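Local structure of glycoside hydrolase YxiA (Bacillus licheniformis, 3LV4) at residues 277-282 / 367-373; 387-391 / 402-406; 244-248 / 431-435. The protein is a calcium-binding glycoside hydrolase of family 43 that probably cleaves internal alpha-1,5 linkages of arabinan, as related endo-arabinosidases do. One frame throughout, in Å; residues are numbered along the deposited sequence.

Interaction 1: residues 277-282 / 367-373; sequences NFSFNN and SADIKES. With CA (calcium ion), chain D.
A parallel strand pair joins two domains: the outermost strand (272-280) of the fourth GH43 propeller blade lies beside strand 371-378 of the C-terminal lipocalin-like domain. F278 pairs with K371 (CA-CA 4.4 Å) and S279 with E372 (5.1 Å). K371 N donates to N277 O (3.1 Å), S279 N to K371 O and S373 N to S279 O (both 3.0 Å). F278 (chi1 p) and K371 (m, then extended) lie on one face; the phenyl ring meets W439 and Y286 edge-to-face, while K371 NZ leads away to D365 and H362. On the other face S279 (t) directs its small hydroxyl to N284 O, and E372 (m, m) curls back so that OE1 lies 3.6 Å from S279 O. F280 (m) packs its ring on V360 and W439, with CD1 3.8 Å from S373 CB. N277 (m) points at 367-373; N277 OD1 accepts from S288 N, and ND2 makes a weak 2.8 Å bond to A368 O. Beyond the pair, N281 adopts the left-handed conformation (58/28) that asparagine tolerates well; N281 OD1 binds the calcium ion at 2.4 Å, and E358 and E375 complete the protein ligands. S373 (p) OG hydrogen-bonds to E358 OE1 and accepts from N281 N at 2.8 Å.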
ATOM      1  N   ASN A 277      -8.320   9.902  -4.435  1.00  8.03           N
ATOM      2  CA  ASN A 277      -9.021  10.829  -3.545  1.00  8.73           C
ATOM      3  C   ASN A 277     -10.518  10.796  -3.837  1.00  9.31           C
ATOM      4  O   ASN A 277     -10.925  10.821  -5.002  1.00 10.46           O
ATOM      5  CB  ASN A 277      -8.546  12.264  -3.768  1.00  9.44           C
ATOM      6  CG  ASN A 277      -7.054  12.462  -3.525  1.00  8.05           C
ATOM      7  OD1 ASN A 277      -6.336  11.547  -3.124  1.00  8.79           O
ATOM      8  ND2 ASN A 277      -6.587  13.685  -3.771  1.00  9.50           N
ATOM      9  N   PHE A 278     -11.347  10.763  -2.797  1.00  8.14           N
ATOM     10  CA  PHE A 278     -12.784  10.628  -3.012  1.00  8.76           C
ATOM     11  C   PHE A 278     -13.568  11.107  -1.806  1.00  8.59           C
ATOM     12  O   PHE A 278     -13.030  11.227  -0.705  1.00  8.68           O
ATOM     13  CB  PHE A 278     -13.145   9.164  -3.239  1.00  7.49           C
ATOM     14  CG  PHE A 278     -13.039   8.333  -1.997  1.00  8.76           C
ATOM     15  CD1 PHE A 278     -14.127   8.196  -1.152  1.00  8.36           C
ATOM     16  CD2 PHE A 278     -11.839   7.718  -1.651  1.00  9.53           C
ATOM     17  CE1 PHE A 278     -14.023   7.451   0.017  1.00  8.57           C
ATOM     18  CE2 PHE A 278     -11.735   6.963  -0.485  1.00  8.82           C
ATOM     19  CZ  PHE A 278     -12.825   6.835   0.346  1.00  9.94           C
ATOM     20  N   SER A 279     -14.856  11.343  -2.017  1.00  8.62           N
ATOM     21  CA  SER A 279     -15.761  11.672  -0.929  1.00  9.60           C
ATOM     22  C   SER A 279     -17.154  11.187  -1.301  1.00 10.54           C
ATOM     23  O   SER A 279     -17.711  11.602  -2.321  1.00 11.09           O
ATOM     24  CB  SER A 279     -15.762  13.175  -0.666  1.00 10.11           C
ATOM     25  OG  SER A 279     -16.550  13.472   0.474  1.00 13.74           O
ATOM     26  N   PHE A 280     -17.697  10.273  -0.505  1.00  9.01           N
ATOM     27  CA  PHE A 280     -19.068   9.824  -0.702  1.00  8.06           C
ATOM     28  C   PHE A 280     -20.014  10.894  -0.177  1.00 10.13           C
ATOM     29  O   PHE A 280     -19.993  11.224   1.011  1.00 10.81           O
ATOM     30  CB  PHE A 280     -19.332   8.528   0.058  1.00  8.89           C
ATOM     31  CG  PHE A 280     -18.813   7.290  -0.629  1.00  8.64           C
ATOM     32  CD1 PHE A 280     -19.431   6.806  -1.777  1.00  8.93           C
ATOM     33  CD2 PHE A 280     -17.737   6.581  -0.100  1.00  8.95           C
ATOM     34  CE1 PHE A 280     -18.973   5.654  -2.404  1.00 10.17           C
ATOM     35  CE2 PHE A 280     -17.269   5.419  -0.726  1.00  9.83           C
ATOM     36  CZ  PHE A 280     -17.898   4.955  -1.880  1.00 11.08           C
ATOM     37  N   ASN A 281     -20.846  11.434  -1.058  1.00 10.26           N
ATOM     38  CA  ASN A 281     -21.809  12.455  -0.650  1.00 13.64           C
ATOM     39  C   ASN A 281     -21.168  13.672  -0.011  1.00 12.16           C
ATOM     40  O   ASN A 281     -21.784  14.347   0.820  1.00 14.54           O
ATOM     41  CB  ASN A 281     -22.835  11.859   0.301  1.00 16.91           C
ATOM     42  CG  ASN A 281     -24.088  11.482  -0.406  1.00 22.45           C
ATOM     43  OD1 ASN A 281     -24.555  12.229  -1.263  1.00 20.67           O
ATOM     44  ND2 ASN A 281     -24.639  10.320  -0.079  1.00 24.79           N
ATOM     45  N   ASN A 282     -19.927  13.948  -0.404  1.00 12.88           N
ATOM     46  CA  ASN A 282     -19.176  15.069   0.150  1.00 11.83           C
ATOM     47  C   ASN A 282     -19.064  15.010   1.668  1.00 12.65           C
ATOM     48  O   ASN A 282     -18.854  16.032   2.319  1.00 12.83           O
ATOM     49  CB  ASN A 282     -19.778  16.410  -0.282  1.00 11.47           C
ATOM     50  CG  ASN A 282     -18.857  17.585   0.007  1.00 11.74           C
ATOM     51  OD1 ASN A 282     -17.652  17.517  -0.254  1.00 13.59           O
ATOM     52  ND2 ASN A 282     -19.415  18.666   0.558  1.00 11.32           N
ATOM     53  N   SER A 367      -3.810  12.121  -9.791  1.00 10.67           N
ATOM     54  CA  SER A 367      -4.556  13.367  -9.658  1.00 10.90           C
ATOM     55  C   SER A 367      -4.792  13.722  -8.202  1.00 11.47           C
ATOM     56  O   SER A 367      -5.174  12.872  -7.409  1.00 10.30           O
ATOM     57  CB  SER A 367      -5.905  13.262 -10.364  1.00 11.75           C
ATOM     58  OG  SER A 367      -6.725  14.376 -10.031  1.00 13.55           O
ATOM     59  N   ALA A 368      -4.575  14.988  -7.862  1.00 10.76           N
ATOM     60  CA  ALA A 368      -4.833  15.471  -6.511  1.00  9.54           C
ATOM     61  C   ALA A 368      -6.307  15.843  -6.307  1.00  9.98           C
ATOM     62  O   ALA A 368      -6.719  16.142  -5.185  1.00 12.06           O
ATOM     63  CB  ALA A 368      -3.924  16.649  -6.181  1.00  9.60           C
ATOM     64  N   ASP A 369      -7.092  15.813  -7.388  1.00  9.52           N
ATOM     65  CA  ASP A 369      -8.520  16.151  -7.335  1.00 10.85           C
ATOM     66  C   ASP A 369      -9.273  15.226  -6.382  1.00 11.55           C
ATOM     67  O   ASP A 369      -9.099  14.010  -6.440  1.00 10.87           O
ATOM     68  CB  ASP A 369      -9.177  15.971  -8.714  1.00 15.38           C
ATOM     69  CG  ASP A 369      -8.858  17.093  -9.694  1.00 20.14           C
ATOM     70  OD1 ASP A 369      -8.062  17.997  -9.370  1.00 20.25           O
ATOM     71  OD2 ASP A 369      -9.422  17.056 -10.817  1.00 23.65           O
ATOM     72  N   ILE A 370     -10.148  15.786  -5.550  1.00 10.44           N
ATOM     73  CA  ILE A 370     -11.026  14.949  -4.740  1.00 10.18           C
ATOM     74  C   ILE A 370     -12.275  14.653  -5.548  1.00 10.61           C
ATOM     75  O   ILE A 370     -13.022  15.558  -5.917  1.00 11.42           O
ATOM     76  CB  ILE A 370     -11.425  15.616  -3.413  1.00  8.63           C
ATOM     77  CG1 ILE A 370     -10.171  16.016  -2.619  1.00  9.18           C
ATOM     78  CG2 ILE A 370     -12.304  14.657  -2.581  1.00  9.22           C
ATOM     79  CD1 ILE A 370     -10.464  16.864  -1.398  1.00  9.60           C
ATOM     80  N   LYS A 371     -12.494  13.379  -5.826  1.00 11.43           N
ATOM     81  CA  LYS A 371     -13.588  12.975  -6.689  1.00 10.29           C
ATOM     82  C   LYS A 371     -14.855  12.725  -5.888  1.00 11.59           C
ATOM     83  O   LYS A 371     -14.872  11.901  -4.972  1.00 13.97           O
ATOM     84  CB  LYS A 371     -13.167  11.763  -7.518  1.00 11.12           C
ATOM     85  CG  LYS A 371     -11.985  12.115  -8.419  1.00 14.88           C
ATOM     86  CD  LYS A 371     -11.457  10.967  -9.254  1.00 17.16           C
ATOM     87  CE  LYS A 371     -10.255  11.460 -10.068  1.00 18.04           C
ATOM     88  NZ  LYS A 371      -9.561  10.403 -10.858  1.00 14.85           N
ATOM     89  N   GLU A 372     -15.908  13.463  -6.225  1.00 12.08           N
ATOM     90  CA  GLU A 372     -17.187  13.351  -5.520  1.00 10.40           C
ATOM     91  C   GLU A 372     -18.001  12.185  -6.058  1.00 11.30           C
ATOM     92  O   GLU A 372     -18.009  11.934  -7.264  1.00 13.10           O
ATOM     93  CB  GLU A 372     -17.996  14.640  -5.670  1.00 10.14           C
ATOM     94  CG  GLU A 372     -17.381  15.849  -4.989  1.00 12.65           C
ATOM     95  CD  GLU A 372     -17.661  15.893  -3.502  1.00 14.40           C
ATOM     96  OE1 GLU A 372     -18.479  15.080  -3.026  1.00 14.67           O
ATOM     97  OE2 GLU A 372     -17.072  16.758  -2.810  1.00 15.31           O
ATOM     98  N   SER A 373     -18.679  11.465  -5.169  1.00 10.39           N
ATOM     99  CA  SER A 373     -19.545  10.381  -5.617  1.00 10.60           C
ATOM    100  C   SER A 373     -20.775  10.965  -6.293  1.00 11.49           C
ATOM    101  O   SER A 373     -21.204  12.080  -5.973  1.00 11.21           O
ATOM    102  CB  SER A 373     -19.973   9.482  -4.453  1.00  9.64           C
ATOM    103  OG  SER A 373     -20.859  10.170  -3.580  1.00  9.63           O
TER
HETATM  104 CA    CA D 504     -26.216  12.005  -2.935  1.00 17.73          CA
HETATM  105  O   HOH W   1      -7.489  11.772  -6.784  1.00 11.22           O
HETATM  106  O   HOH W   2     -27.691  11.192  -0.845  1.00 31.36           O
HETATM  107  O   HOH W   3     -24.325  12.328  -4.543  1.00 13.92           O
HETATM  108  O   HOH W   4     -26.618  14.557  -4.042  1.00 40.55           O

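Interaction 2: residues 387-391 / 402-406; sequences AVAGT and LKIDG
Two backbone hydrogen bonds define the pairing: K403 N donates to T391 O at 2.8 Å, and T391 N to K403 O at 3.1 Å, making T391 and K403 an antiparallel hydrogen-bonded pair (CA-CA 5.1 Å). They belong to the hairpin of strands 390-395 and 399-404 in the lipocalin-like domain. Past G390, on the A389 side, the chains separate, and water 5 spans the gap, donating to A389 O (2.6 Å) and accepting from D405 N (2.8 Å). G390 is nearly fully extended (-179/-161), with CA 3.0 Å from K403 O; a CB here would clash with that oxygen, so glycine suits the place. T391 (p) and K403 (m) share a face, T391 OG1 lying 3.4 Å from K403 CB, while the lysine end leads away. Among the buried apolar groups, V388 (m) meets I404 (m, t), CG2 to CG2 at 4.0 Å, beside I376 and I384. D405 turns the chain with positive phi (56/35) and forms a salt bridge with R361. The chemistry thus implies an amphipathic hairpin end, with branched aliphatics inward and T391 and K403 on its outer face.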
ATOM      1  N   ALA A 387     -26.252   8.836 -12.939  1.00 16.69           N
ATOM      2  CA  ALA A 387     -25.031   9.559 -13.311  1.00 18.08           C
ATOM      3  C   ALA A 387     -24.344   8.926 -14.515  1.00 18.54           C
ATOM      4  O   ALA A 387     -23.654   9.602 -15.281  1.00 19.83           O
ATOM      5  CB  ALA A 387     -24.064   9.638 -12.117  1.00 18.37           C
ATOM      6  N   VAL A 388     -24.524   7.619 -14.669  1.00 16.86           N
ATOM      7  CA  VAL A 388     -24.002   6.916 -15.833  1.00 17.31           C
ATOM      8  C   VAL A 388     -25.058   5.972 -16.377  1.00 15.41           C
ATOM      9  O   VAL A 388     -25.984   5.567 -15.663  1.00 15.40           O
ATOM     10  CB  VAL A 388     -22.737   6.085 -15.511  1.00 19.10           C
ATOM     11  CG1 VAL A 388     -21.628   6.973 -14.972  1.00 23.59           C
ATOM     12  CG2 VAL A 388     -23.071   4.965 -14.539  1.00 18.17           C
ATOM     13  N   ALA A 389     -24.915   5.625 -17.649  1.00 14.29           N
ATOM     14  CA  ALA A 389     -25.753   4.608 -18.260  1.00 12.95           C
ATOM     15  C   ALA A 389     -24.905   3.359 -18.457  1.00 15.30           C
ATOM     16  O   ALA A 389     -23.739   3.441 -18.854  1.00 18.93           O
ATOM     17  CB  ALA A 389     -26.312   5.099 -19.596  1.00 13.63           C
ATOM     18  N   GLY A 390     -25.478   2.200 -18.170  1.00 14.01           N
ATOM     19  CA  GLY A 390     -24.745   0.963 -18.356  1.00 15.11           C
ATOM     20  C   GLY A 390     -25.572  -0.250 -18.005  1.00 13.35           C
ATOM     21  O   GLY A 390     -26.799  -0.183 -17.947  1.00 12.85           O
ATOM     22  N   THR A 391     -24.892  -1.364 -17.778  1.00 11.60           N
ATOM     23  CA  THR A 391     -25.563  -2.599 -17.388  1.00 11.72           C
ATOM     24  C   THR A 391     -24.831  -3.249 -16.216  1.00 14.00           C
ATOM     25  O   THR A 391     -23.669  -2.936 -15.938  1.00 13.44           O
ATOM     26  CB  THR A 391     -25.651  -3.606 -18.561  1.00 14.06           C
ATOM     27  OG1 THR A 391     -24.341  -4.084 -18.891  1.00 16.22           O
ATOM     28  CG2 THR A 391     -26.268  -2.954 -19.790  1.00 15.34           C
ATOM     29  N   LEU A 402     -20.169  -5.078 -14.173  1.00 12.68           N
ATOM     30  CA  LEU A 402     -20.790  -3.844 -14.654  1.00 13.23           C
ATOM     31  C   LEU A 402     -20.199  -3.451 -15.986  1.00 12.47           C
ATOM     32  O   LEU A 402     -19.020  -3.695 -16.251  1.00 14.99           O
ATOM     33  CB  LEU A 402     -20.556  -2.671 -13.697  1.00 16.71           C
ATOM     34  CG  LEU A 402     -20.730  -2.818 -12.196  1.00 18.35           C
ATOM     35  CD1 LEU A 402     -19.399  -3.198 -11.576  1.00 16.53           C
ATOM     36  CD2 LEU A 402     -21.238  -1.494 -11.631  1.00 21.77           C
ATOM     37  N   LYS A 403     -21.021  -2.828 -16.820  1.00 10.82           N
ATOM     38  CA  LYS A 403     -20.525  -2.239 -18.053  1.00 11.56           C
ATOM     39  C   LYS A 403     -20.853  -0.763 -18.062  1.00 12.78           C
ATOM     40  O   LYS A 403     -22.019  -0.375 -18.140  1.00 12.73           O
ATOM     41  CB  LYS A 403     -21.111  -2.941 -19.273  1.00 12.13           C
ATOM     42  CG  LYS A 403     -20.608  -4.362 -19.450  1.00 14.33           C
ATOM     43  CD  LYS A 403     -20.961  -4.884 -20.840  1.00 18.62           C
ATOM     44  CE  LYS A 403     -20.286  -6.219 -21.128  1.00 24.34           C
ATOM     45  NZ  LYS A 403     -20.863  -7.292 -20.287  1.00 29.56           N
ATOM     46  N   ILE A 404     -19.805   0.050 -17.963  1.00 13.57           N
ATOM     47  CA  ILE A 404     -19.919   1.497 -17.850  1.00 12.79           C
ATOM     48  C   ILE A 404     -18.773   2.113 -18.626  1.00 13.61           C
ATOM     49  O   ILE A 404     -17.679   1.553 -18.650  1.00 12.95           O
ATOM     50  CB  ILE A 404     -19.740   1.942 -16.379  1.00 18.03           C
ATOM     51  CG1 ILE A 404     -20.814   1.320 -15.490  1.00 21.65           C
ATOM     52  CG2 ILE A 404     -19.751   3.450 -16.268  1.00 21.25           C
ATOM     53  CD1 ILE A 404     -20.465   1.382 -13.996  1.00 21.92           C
ATOM     54  N   ASP A 405     -19.022   3.260 -19.256  1.00 14.44           N
ATOM     55  CA  ASP A 405     -17.947   4.084 -19.816  1.00 16.31           C
ATOM     56  C   ASP A 405     -17.079   3.302 -20.802  1.00 15.84           C
ATOM     57  O   ASP A 405     -15.860   3.518 -20.880  1.00 15.21           O
ATOM     58  CB  ASP A 405     -17.082   4.691 -18.689  1.00 18.47           C
ATOM     59  CG  ASP A 405     -17.827   5.768 -17.871  1.00 25.33           C
ATOM     60  OD1 ASP A 405     -18.521   6.613 -18.478  1.00 27.42           O
ATOM     61  OD2 ASP A 405     -17.705   5.786 -16.619  1.00 25.40           O
ATOM     62  N   GLY A 406     -17.712   2.397 -21.552  1.00 14.21           N
ATOM     63  CA  GLY A 406     -17.032   1.613 -22.569  1.00 13.62           C
ATOM     64  C   GLY A 406     -16.173   0.475 -22.046  1.00 13.38           C
ATOM     65  O   GLY A 406     -15.441  -0.160 -22.806  1.00 14.53           O
TER
HETATM   66  O   HOH W   5     -21.422   4.702 -19.043  1.00 16.05           O

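Interaction 3: residues 244-248 / 431-435. With CA (calcium ion), chain E.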
ATOM      1  N   TYR A 244       3.113  -7.635 -13.949  1.00  7.89           N
ATOM      2  CA  TYR A 244       2.258  -7.156 -15.035  1.00  6.85           C
ATOM      3  C   TYR A 244       1.002  -6.543 -14.462  1.00  9.22           C
ATOM      4  O   TYR A 244       0.533  -6.964 -13.395  1.00  9.57           O
ATOM      5  CB  TYR A 244       1.839  -8.311 -15.959  1.00  7.73           C
ATOM      6  CG  TYR A 244       2.994  -8.948 -16.689  1.00 10.57           C
ATOM      7  CD1 TYR A 244       3.603 -10.101 -16.201  1.00 11.65           C
ATOM      8  CD2 TYR A 244       3.483  -8.388 -17.859  1.00 12.90           C
ATOM      9  CE1 TYR A 244       4.666 -10.677 -16.870  1.00 14.76           C
ATOM     10  CE2 TYR A 244       4.543  -8.952 -18.529  1.00 13.16           C
ATOM     11  CZ  TYR A 244       5.132 -10.097 -18.036  1.00 15.46           C
ATOM     12  OH  TYR A 244       6.192 -10.656 -18.723  1.00 18.04           O
ATOM     13  N   ASP A 245       0.444  -5.563 -15.170  1.00  9.06           N
ATOM     14  CA  ASP A 245      -0.857  -5.028 -14.777  1.00  8.37           C
ATOM     15  C   ASP A 245      -1.975  -5.804 -15.482  1.00  9.52           C
ATOM     16  O   ASP A 245      -1.712  -6.834 -16.115  1.00 10.63           O
ATOM     17  CB  ASP A 245      -0.951  -3.494 -14.956  1.00  6.48           C
ATOM     18  CG  ASP A 245      -0.902  -3.038 -16.414  1.00  9.04           C
ATOM     19  OD1 ASP A 245      -1.100  -3.862 -17.337  1.00  8.77           O
ATOM     20  OD2 ASP A 245      -0.696  -1.817 -16.627  1.00  8.56           O
ATOM     21  N   ALA A 246      -3.218  -5.348 -15.363  1.00  8.02           N
ATOM     22  CA  ALA A 246      -4.326  -6.152 -15.873  1.00  9.27           C
ATOM     23  C   ALA A 246      -4.471  -6.110 -17.403  1.00 10.12           C
ATOM     24  O   ALA A 246      -5.200  -6.911 -17.981  1.00 10.95           O
ATOM     25  CB  ALA A 246      -5.646  -5.797 -15.166  1.00  9.23           C
ATOM     26  N   GLU A 247      -3.754  -5.194 -18.049  1.00  8.35           N
ATOM     27  CA  GLU A 247      -3.661  -5.161 -19.506  1.00  8.12           C
ATOM     28  C   GLU A 247      -2.440  -5.929 -19.997  1.00  8.57           C
ATOM     29  O   GLU A 247      -2.149  -5.951 -21.197  1.00 12.01           O
ATOM     30  CB  GLU A 247      -3.589  -3.717 -20.009  1.00  8.44           C
ATOM     31  CG  GLU A 247      -4.923  -2.996 -19.933  1.00 11.01           C
ATOM     32  CD  GLU A 247      -4.845  -1.555 -20.387  1.00 12.69           C
ATOM     33  OE1 GLU A 247      -3.889  -0.850 -20.003  1.00 12.06           O
ATOM     34  OE2 GLU A 247      -5.754  -1.115 -21.121  1.00 12.61           O
ATOM     35  N   GLY A 248      -1.712  -6.547 -19.073  1.00  8.39           N
ATOM     36  CA  GLY A 248      -0.514  -7.275 -19.443  1.00  8.87           C
ATOM     37  C   GLY A 248       0.686  -6.393 -19.744  1.00 10.29           C
ATOM     38  O   GLY A 248       1.692  -6.870 -20.291  1.00 10.23           O
ATOM     39  N   LEU A 431     -13.163  -3.693 -10.843  1.00  8.55           N
ATOM     40  CA  LEU A 431     -12.020  -3.253 -11.632  1.00  7.09           C
ATOM     41  C   LEU A 431     -12.201  -3.635 -13.088  1.00  9.29           C
ATOM     42  O   LEU A 431     -12.752  -4.692 -13.389  1.00  9.39           O
ATOM     43  CB  LEU A 431     -10.736  -3.929 -11.131  1.00  7.80           C
ATOM     44  CG  LEU A 431     -10.135  -3.510  -9.780  1.00  8.18           C
ATOM     45  CD1 LEU A 431      -9.063  -4.505  -9.336  1.00 11.60           C
ATOM     46  CD2 LEU A 431      -9.549  -2.102  -9.859  1.00 10.90           C
ATOM     47  N   SER A 432     -11.716  -2.779 -13.982  1.00  9.03           N
ATOM     48  CA  SER A 432     -11.656  -3.084 -15.408  1.00  8.24           C
ATOM     49  C   SER A 432     -10.263  -3.569 -15.794  1.00 10.24           C
ATOM     50  O   SER A 432      -9.287  -3.340 -15.069  1.00 10.12           O
ATOM     51  CB  SER A 432     -11.942  -1.825 -16.217  1.00  9.98           C
ATOM     52  OG  SER A 432     -10.902  -0.882 -16.003  1.00  8.04           O
ATOM     53  N   ARG A 433     -10.168  -4.215 -16.955  1.00 10.93           N
ATOM     54  CA  ARG A 433      -8.870  -4.621 -17.484  1.00 12.64           C
ATOM     55  C   ARG A 433      -7.952  -3.403 -17.595  1.00 10.41           C
ATOM     56  O   ARG A 433      -6.731  -3.495 -17.398  1.00 10.45           O
ATOM     57  CB  ARG A 433      -9.040  -5.279 -18.859  1.00 15.36           C
ATOM     58  CG  ARG A 433      -7.762  -5.857 -19.428  1.00 22.21           C
ATOM     59  CD  ARG A 433      -8.050  -6.708 -20.660  1.00 26.64           C
ATOM     60  NE  ARG A 433      -7.875  -5.975 -21.904  1.00 35.13           N
ATOM     61  CZ  ARG A 433      -8.294  -6.421 -23.086  1.00 45.16           C
ATOM     62  NH1 ARG A 433      -8.919  -7.592 -23.167  1.00 48.91           N
ATOM     63  NH2 ARG A 433      -8.099  -5.699 -24.185  1.00 47.61           N
ATOM     64  N   GLU A 434      -8.554  -2.266 -17.924  1.00  8.77           N
ATOM     65  CA  GLU A 434      -7.824  -1.015 -18.110  1.00  8.66           C
ATOM     66  C   GLU A 434      -7.152  -0.520 -16.828  1.00  8.87           C
ATOM     67  O   GLU A 434      -6.242   0.312 -16.868  1.00 10.06           O
ATOM     68  CB  GLU A 434      -8.754   0.059 -18.670  1.00 10.58           C
ATOM     69  CG  GLU A 434      -9.041  -0.099 -20.173  1.00 12.81           C
ATOM     70  CD  GLU A 434     -10.116  -1.132 -20.485  1.00 13.02           C
ATOM     71  OE1 GLU A 434     -10.758  -1.660 -19.552  1.00 11.56           O
ATOM     72  OE2 GLU A 434     -10.331  -1.405 -21.682  1.00 16.26           O
ATOM     73  N   GLY A 435      -7.614  -1.029 -15.694  1.00  7.98           N
ATOM     74  CA  GLY A 435      -6.944  -0.796 -14.429  1.00  7.26           C
ATOM     75  C   GLY A 435      -7.566   0.283 -13.563  1.00  7.81           C
ATOM     76  O   GLY A 435      -6.903   0.789 -12.656  1.00  8.87           O
TER
HETATM   77 CA    CA E 505      -4.494   1.184 -21.355  1.00 19.82          CA
HETATM   78  O   HOH W   6      -4.468  -2.716 -15.875  1.00 10.24           O
HETATM   79  O   HOH W   7      -5.454   1.658 -19.032  1.00 18.06           O
HETATM   80  O   HOH W   8      -2.218   1.708 -20.471  1.00 14.89           O
HETATM   81  O   HOH W   9      -3.679   2.738 -23.354  1.00 29.93           O
HETATM   82  O   HOH W  10      -3.267  -0.291 -23.071  1.00 16.07           O
HETATM   83  O   HOH W  11      -6.625   1.487 -22.694  1.00 27.51           O
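E247, R433 and A246 bury the most surface and bring two turns into contact without a direct hydrogen bond. E247 gives up 66 Å². Its side chain starts sideways (chi1 m, chi2 t), passes R433 O with CG at 3.2 Å, and reaches E434 CG with OE2 at 3.6 Å. The carboxylate binds a calcium ion through both oxygens, OE1 at 2.5 Å and OE2 at 2.6 Å, with five waters in the shell. One of these, water 7, also donates to E434 O (2.7 Å), so the metal's hydration shell adds a water-mediated link between the segments. R433 has 63 Å² covered; its side chain is extended through chi1 and chi2 (t, t), and its CG lies 3.1 Å from A246 O. Each segment holds a type I beta turn, D245-G248 on a loop of the GH43 propeller and S432-G435 between strands 423-432 and 437-442 of the lipocalin-like domain; the glycine closing each takes a positive phi. A246 (49 Å² covered) points toward the second turn, where its small methyl sits with CB 3.4 Å from R433 O and touches W332 and V272. Water 6 donates to R433 O (2.8 Å) and accepts a weak bond from A246 N (3.0 Å).

From the N terminus, the chain first builds blades of the propeller and reaches 244-248, then 277-282 at the end of the fourth blade. It completes the fifth blade before entering the lipocalin-like domain, where 367-373 closes interaction 1. Interaction 2 follows in series as a short hairpin closure between 387-391 and 402-406. Last, 431-435 returns to 244-248, so interaction 3 encloses both others and no two cross. Interactions 1 and 3 join propeller to C-terminal domain at places whose centres are about 22 Å apart, whereas interaction 2 stays within that domain. All three reach the same mixed sheet, yet none touches another.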